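Local coordinates for ankyrin repeat domain protein (Legionella pneumophila subsp. pneumophila, PDB 6MCA) that is a Legionella effector, AnkH, whose ankyrin repeats accompany a cysteine protease-like region and which interacts with the host protein LARP7 of the 7SK snRNP complex, at residues Gln275-Ile280 / Asn293-Thr298; Ala335-Ser340 / Phe371-Ala376. All coordinates share one frame; numbering follows the deposited sequence.

Overall arrangement
Both contacts involve the five-stranded antiparallel sheet that probably belongs to the cysteine protease-like part of this effector. Contact 1 lies inside the sheet and pairs strand 276-280 with strand 292-297; contact 2 packs the next strand, 331-337, which is outermost, against the start of helix 373-399. Their centres lie about 14 Å apart, and the chain completes contact 1 before it opens contact 2. Strands 292-297 and 331-337 join them: Ile294 N lies 2.9 Å from Ala335 O, a probable hydrogen bond. Ile294 CD1 also packs 3.7 Å from Phe371 CE1, so one isoleucine of contact 1 extends the apolar surface of contact 2.

Contact 1: residues Gln275-Ile280 / Asn293-Thr298; sequences QWWAKI and NIYRIT
Trp277 and Tyr295 face each other as a hydrogen-bonded antiparallel pair: Trp277 N donates to Tyr295 O at 2.9 Å and Tyr295 N donates to Trp277 O at 2.8 Å. Two residues along, Lys279 and Asn293 repeat this pair of reciprocal hydrogen bonds, and at the other end Ile297 N reaches Gln275 O at 2.7 Å in an almost perfectly straight bond (179°). Between these pairs the CA-H groups of Trp276, Ala278, Ile294 and Arg296 lean on carbonyl oxygens.

Side chains alternate between the two faces. On one, Trp277 CD1 meets Tyr295 CD1 at 3.9 Å, the tyrosine atom lying in plane at the indole edge, while Ile297 CG1 packs 3.7 Å from Trp277 CB. The lysine chain crosses near the phenol oxygen, its CE 3.8 Å from Tyr295 OH, on the way to Glu289 and His322. On the opposite face the small Ala278 sits opposite Ile294, and Trp276 CH2 rests over a face of the Arg296 guanidinium, the planes 46° apart. An extended first torsion (chi1 -179°) and a bend at chi3 bring the Arg296 guanidinium to that indole corner; a water at its edge, 2.6 Å from Arg296 NH2, links it to Gln275 NE2.

Further out, Phe270 meets the ring of Trp277 and Phe334 that of Trp276. Alternate residues thus pair their backbones across these strands, Ile294 and Arg296 pair with strand 331-337, and aromatic surfaces are buried, while the charge of Lys279 is met by Glu289, probably easing its cost in a buried place.

Contact 2: residues Ala335-Ser340 / Phe371-Ala376; sequences AQMPIS and FKPDVA
Ala335 presses its methyl group against a face of the Phe371 ring, a CH-pi contact in which CB stands 4.0 Å from the ring centroid and 19° off the normal. A methyl is a small bump, and it suits the place because the flat ring can lie close over the strand. A chi1 of 178° swings the Phe371 ring away from its own backbone N and sends the benzyl group out from the loop toward the sheet edge. The far end of the ring then turns its rim to the next two residues: CZ is 3.7 Å from Gln336 O and 3.9 Å from Met337 CG, both near the ring plane.

Met337 fills the hollow between this ring and the helix start. Its unbranched chain crosses the phenylalanine at a slant, with CG 4.3 Å from Pro373 CB. A bend at the last torsion (chi3 59°) accompanies the approach of the terminal methyl to the helix, where CE lies 4.4 Å from Ala376 CB. The short side chain of Ala376 leaves room for that methyl, much as Ala335 does for the ring. Pro338 adds a shallower bump, CD 4.4 Å from Pro373 CB, so that two stiff proline rings come into loose contact. Pro338 is also the centre of an inverse gamma turn, closed by the bond from Ile339 N to Met337 O at 2.8 Å, which bends the chain just beyond the methionine.

No hydrogen bond crosses between the segments; the fit is one of apolar shapes. Helix 355-364 borders it through Val358 and Ser361, Leu377 continues it along helix 373-399, and strand 292-297 flanks the outermost strand, with Val292 against Met337 and Ile294 against Phe371.

Contact 1: residues Gln275-Ile280 / Asn293-Thr298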
loop_
_atom_site.group_PDB
_atom_site.type_symbol
_atom_site.label_atom_id
_atom_site.label_comp_id
_atom_site.label_asym_id
_atom_site.label_seq_id
_atom_site.Cartn_x
_atom_site.Cartn_y
_atom_site.Cartn_z
ATOM N N GLN A 275 5.719 24.440 12.813
ATOM C CA GLN A 275 5.115 25.566 12.113
ATOM C C GLN A 275 5.203 25.441 10.595
ATOM O O GLN A 275 4.869 26.399 9.889
ATOM C CB GLN A 275 5.762 26.880 12.562
ATOM C CG GLN A 275 7.141 27.142 11.969
ATOM C CD GLN A 275 8.261 26.555 12.803
ATOM O OE1 GLN A 275 8.096 25.519 13.446
ATOM N NE2 GLN A 275 9.410 27.221 12.802
ATOM N N TRP A 276 5.626 24.291 10.078
ATOM C CA TRP A 276 5.825 24.101 8.649
ATOM C C TRP A 276 4.779 23.152 8.081
ATOM O O TRP A 276 4.381 22.182 8.734
ATOM C CB TRP A 276 7.228 23.562 8.361
ATOM C CG TRP A 276 8.306 24.421 8.931
ATOM C CD1 TRP A 276 9.100 24.137 10.004
ATOM C CD2 TRP A 276 8.704 25.717 8.469
ATOM N NE1 TRP A 276 9.972 25.174 10.233
ATOM C CE2 TRP A 276 9.748 26.157 9.305
ATOM C CE3 TRP A 276 8.278 26.546 7.428
ATOM C CZ2 TRP A 276 10.375 27.388 9.132
ATOM C CZ3 TRP A 276 8.901 27.768 7.257
ATOM C CH2 TRP A 276 9.938 28.177 8.104
ATOM N N TRP A 277 4.351 23.436 6.853
ATOM C CA TRP A 277 3.352 22.654 6.140
ATOM C C TRP A 277 3.878 22.391 4.739
ATOM O O TRP A 277 4.590 23.222 4.178
ATOM C CB TRP A 277 2.013 23.405 6.100
ATOM C CG TRP A 277 0.909 22.736 5.338
ATOM C CD1 TRP A 277 0.657 22.836 4.000
ATOM C CD2 TRP A 277 -0.117 21.893 5.877
ATOM N NE1 TRP A 277 -0.455 22.096 3.670
ATOM C CE2 TRP A 277 -0.948 21.508 4.804
ATOM C CE3 TRP A 277 -0.409 21.419 7.161
ATOM C CZ2 TRP A 277 -2.052 20.673 4.978
ATOM C CZ3 TRP A 277 -1.505 20.589 7.329
ATOM C CH2 TRP A 277 -2.312 20.225 6.244
ATOM N N ALA A 278 3.561 21.229 4.180
ATOM C CA ALA A 278 4.103 20.864 2.879
ATOM C C ALA A 278 3.049 20.138 2.066
ATOM O O ALA A 278 2.390 19.227 2.575
ATOM C CB ALA A 278 5.348 19.984 3.019
ATOM N N LYS A 279 2.910 20.541 0.808
ATOM C CA LYS A 279 2.038 19.878 -0.150
ATOM C C LYS A 279 2.889 19.166 -1.193
ATOM O O LYS A 279 3.824 19.757 -1.754
ATOM C CB LYS A 279 1.089 20.871 -0.824
ATOM C CG LYS A 279 0.159 20.223 -1.840
ATOM C CD LYS A 279 -0.964 21.157 -2.254
ATOM C CE LYS A 279 -0.426 22.382 -2.965
ATOM N NZ LYS A 279 -1.523 23.218 -3.529
ATOM N N ILE A 280 2.554 17.901 -1.442
ATOM C CA ILE A 280 3.247 17.031 -2.379
ATOM C C ILE A 280 2.206 16.512 -3.359
ATOM O O ILE A 280 1.285 15.775 -2.971
ATOM C CB ILE A 280 3.953 15.867 -1.672
ATOM C CG1 ILE A 280 4.853 16.384 -0.549
ATOM C CG2 ILE A 280 4.737 15.035 -2.675
ATOM C CD1 ILE A 280 5.243 15.322 0.453
ATOM N N ASN A 293 5.805 21.925 -2.329
ATOM C CA ASN A 293 5.814 23.286 -1.802
ATOM C C ASN A 293 5.752 23.264 -0.280
ATOM O O ASN A 293 4.979 22.503 0.309
ATOM C CB ASN A 293 4.642 24.103 -2.356
ATOM C CG ASN A 293 4.805 24.426 -3.827
ATOM O OD1 ASN A 293 5.493 25.380 -4.190
ATOM N ND2 ASN A 293 4.173 23.632 -4.682
ATOM N N ILE A 294 6.559 24.116 0.354
ATOM C CA ILE A 294 6.667 24.194 1.806
ATOM C C ILE A 294 6.312 25.609 2.239
ATOM O O ILE A 294 6.913 26.580 1.762
ATOM C CB ILE A 294 8.079 23.815 2.290
ATOM C CG1 ILE A 294 8.483 22.442 1.747
ATOM C CG2 ILE A 294 8.148 23.840 3.812
ATOM C CD1 ILE A 294 9.951 22.124 1.921
ATOM N N TYR A 295 5.350 25.716 3.151
ATOM C CA TYR A 295 4.829 26.969 3.666
ATOM C C TYR A 295 5.047 27.041 5.171
ATOM O O TYR A 295 5.238 26.024 5.845
ATOM C CB TYR A 295 3.324 27.116 3.382
ATOM C CG TYR A 295 2.863 26.661 2.015
ATOM C CD1 TYR A 295 2.687 25.311 1.730
ATOM C CD2 TYR A 295 2.567 27.583 1.021
ATOM C CE1 TYR A 295 2.257 24.894 0.485
ATOM C CE2 TYR A 295 2.132 27.175 -0.225
ATOM C CZ TYR A 295 1.979 25.831 -0.488
ATOM O OH TYR A 295 1.547 25.423 -1.729
ATOM N N ARG A 296 4.996 28.263 5.695
ATOM C CA ARG A 296 4.938 28.488 7.132
ATOM C C ARG A 296 3.484 28.669 7.547
ATOM O O ARG A 296 2.735 29.407 6.898
ATOM C CB ARG A 296 5.758 29.714 7.534
ATOM C CG ARG A 296 5.746 29.987 9.033
ATOM C CD ARG A 296 6.148 31.419 9.356
ATOM N NE ARG A 296 7.472 31.750 8.839
ATOM C CZ ARG A 296 8.611 31.431 9.446
ATOM N NH1 ARG A 296 9.772 31.774 8.903
ATOM N NH2 ARG A 296 8.591 30.767 10.593
ATOM N N ILE A 297 3.088 27.993 8.622
ATOM C CA ILE A 297 1.727 28.098 9.139
ATOM C C ILE A 297 1.650 29.350 10.006
ATOM O O ILE A 297 2.168 29.374 11.125
ATOM C CB ILE A 297 1.326 26.847 9.927
ATOM C CG1 ILE A 297 1.396 25.608 9.030
ATOM C CG2 ILE A 297 -0.068 27.008 10.510
ATOM C CD1 ILE A 297 1.359 24.301 9.791
ATOM N N THR A 298 1.010 30.398 9.487
ATOM C CA THR A 298 0.899 31.662 10.201
ATOM C C THR A 298 -0.370 31.771 11.037
ATOM O O THR A 298 -0.454 32.660 11.890
ATOM C CB THR A 298 0.962 32.841 9.223
ATOM O OG1 THR A 298 -0.198 32.838 8.381
ATOM C CG2 THR A 298 2.215 32.751 8.359
HETATM O O HOH W 1 10.601 30.082 12.047
HETATM O O HOH W 2 2.700 21.116 -4.263
#

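Contact 2: residues Ala335-Ser340 / Phe371-Ala376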
loop_
_atom_site.group_PDB
_atom_site.type_symbol
_atom_site.label_atom_id
_atom_site.label_comp_id
_atom_site.label_asym_id
_atom_site.label_seq_id
_atom_site.Cartn_x
_atom_site.Cartn_y
_atom_site.Cartn_z
ATOM N N ALA A 335 9.443 27.644 0.793
ATOM C CA ALA A 335 10.447 26.898 0.049
ATOM C C ALA A 335 9.771 25.936 -0.916
ATOM O O ALA A 335 8.553 25.751 -0.899
ATOM C CB ALA A 335 11.391 26.140 0.991
ATOM N N GLN A 336 10.586 25.315 -1.763
ATOM C CA GLN A 336 10.106 24.308 -2.695
ATOM C C GLN A 336 11.185 23.251 -2.856
ATOM O O GLN A 336 12.355 23.482 -2.544
ATOM C CB GLN A 336 9.738 24.919 -4.053
ATOM C CG GLN A 336 10.884 25.649 -4.732
ATOM C CD GLN A 336 10.426 26.508 -5.897
ATOM O OE1 GLN A 336 9.972 27.638 -5.710
ATOM N NE2 GLN A 336 10.550 25.979 -7.108
ATOM N N MET A 337 10.780 22.080 -3.344
ATOM C CA MET A 337 11.739 21.001 -3.546
ATOM C C MET A 337 11.644 20.482 -4.978
ATOM O O MET A 337 10.533 20.213 -5.468
ATOM C CB MET A 337 11.521 19.862 -2.543
ATOM C CG MET A 337 12.155 20.126 -1.183
ATOM S SD MET A 337 12.060 18.732 -0.044
ATOM C CE MET A 337 12.935 17.471 -0.970
ATOM N N PRO A 338 12.774 20.330 -5.675
ATOM C CA PRO A 338 12.772 19.856 -7.077
ATOM C C PRO A 338 12.568 18.350 -7.186
ATOM O O PRO A 338 13.454 17.581 -7.571
ATOM C CB PRO A 338 14.152 20.303 -7.571
ATOM C CG PRO A 338 15.010 20.244 -6.354
ATOM C CD PRO A 338 14.130 20.657 -5.202
ATOM N N ILE A 339 11.366 17.908 -6.839
ATOM C CA ILE A 339 10.979 16.509 -6.974
ATOM C C ILE A 339 10.419 16.302 -8.375
ATOM O O ILE A 339 9.604 17.101 -8.851
ATOM C CB ILE A 339 9.952 16.118 -5.898
ATOM C CG1 ILE A 339 10.608 16.103 -4.513
ATOM C CG2 ILE A 339 9.329 14.772 -6.213
ATOM C CD1 ILE A 339 11.159 14.751 -4.102
ATOM N N SER A 340 10.863 15.238 -9.041
ATOM C CA SER A 340 10.459 14.993 -10.419
ATOM C C SER A 340 8.957 14.750 -10.511
ATOM O O SER A 340 8.340 14.159 -9.619
ATOM C CB SER A 340 11.219 13.797 -10.993
ATOM O OG SER A 340 10.677 12.574 -10.527
ATOM N N PHE A 371 18.119 25.113 5.154
ATOM C CA PHE A 371 17.312 24.303 4.250
ATOM C C PHE A 371 18.171 23.740 3.121
ATOM O O PHE A 371 18.733 24.489 2.324
ATOM C CB PHE A 371 16.154 25.125 3.683
ATOM C CG PHE A 371 15.295 24.372 2.709
ATOM C CD1 PHE A 371 14.418 23.396 3.153
ATOM C CD2 PHE A 371 15.352 24.649 1.354
ATOM C CE1 PHE A 371 13.624 22.702 2.262
ATOM C CE2 PHE A 371 14.557 23.961 0.458
ATOM C CZ PHE A 371 13.694 22.984 0.912
ATOM N N LYS A 372 18.263 22.411 3.059
ATOM C CA LYS A 372 19.128 21.727 2.101
ATOM C C LYS A 372 18.397 20.524 1.520
ATOM O O LYS A 372 18.341 19.457 2.155
ATOM C CB LYS A 372 20.435 21.294 2.759
ATOM C CG LYS A 372 21.437 20.661 1.806
ATOM C CD LYS A 372 22.762 20.405 2.508
ATOM C CE LYS A 372 23.846 21.344 2.009
ATOM N NZ LYS A 372 24.543 20.797 0.812
ATOM N N PRO A 373 17.824 20.654 0.318
ATOM C CA PRO A 373 17.210 19.488 -0.337
ATOM C C PRO A 373 18.220 18.475 -0.853
ATOM O O PRO A 373 17.811 17.386 -1.274
ATOM C CB PRO A 373 16.413 20.106 -1.497
ATOM C CG PRO A 373 16.388 21.586 -1.240
ATOM C CD PRO A 373 17.617 21.896 -0.444
ATOM N N ASP A 374 19.516 18.798 -0.828
ATOM C CA ASP A 374 20.529 17.923 -1.411
ATOM C C ASP A 374 20.556 16.566 -0.718
ATOM O O ASP A 374 20.394 15.517 -1.359
ATOM C CB ASP A 374 21.901 18.596 -1.324
ATOM C CG ASP A 374 22.246 19.380 -2.572
ATOM O OD1 ASP A 374 21.556 19.204 -3.599
ATOM O OD2 ASP A 374 23.210 20.175 -2.525
ATOM N N VAL A 375 20.781 16.572 0.599
ATOM C CA VAL A 375 20.881 15.325 1.351
ATOM C C VAL A 375 19.567 14.559 1.292
ATOM O O VAL A 375 19.554 13.330 1.167
ATOM C CB VAL A 375 21.310 15.612 2.803
ATOM C CG1 VAL A 375 21.259 14.343 3.641
ATOM C CG2 VAL A 375 22.705 16.213 2.832
ATOM N N ALA A 376 18.442 15.274 1.363
ATOM C CA ALA A 376 17.139 14.615 1.332
ATOM C C ALA A 376 16.922 13.885 0.013
ATOM O O ALA A 376 16.491 12.726 -0.006
ATOM C CB ALA A 376 16.031 15.638 1.574
#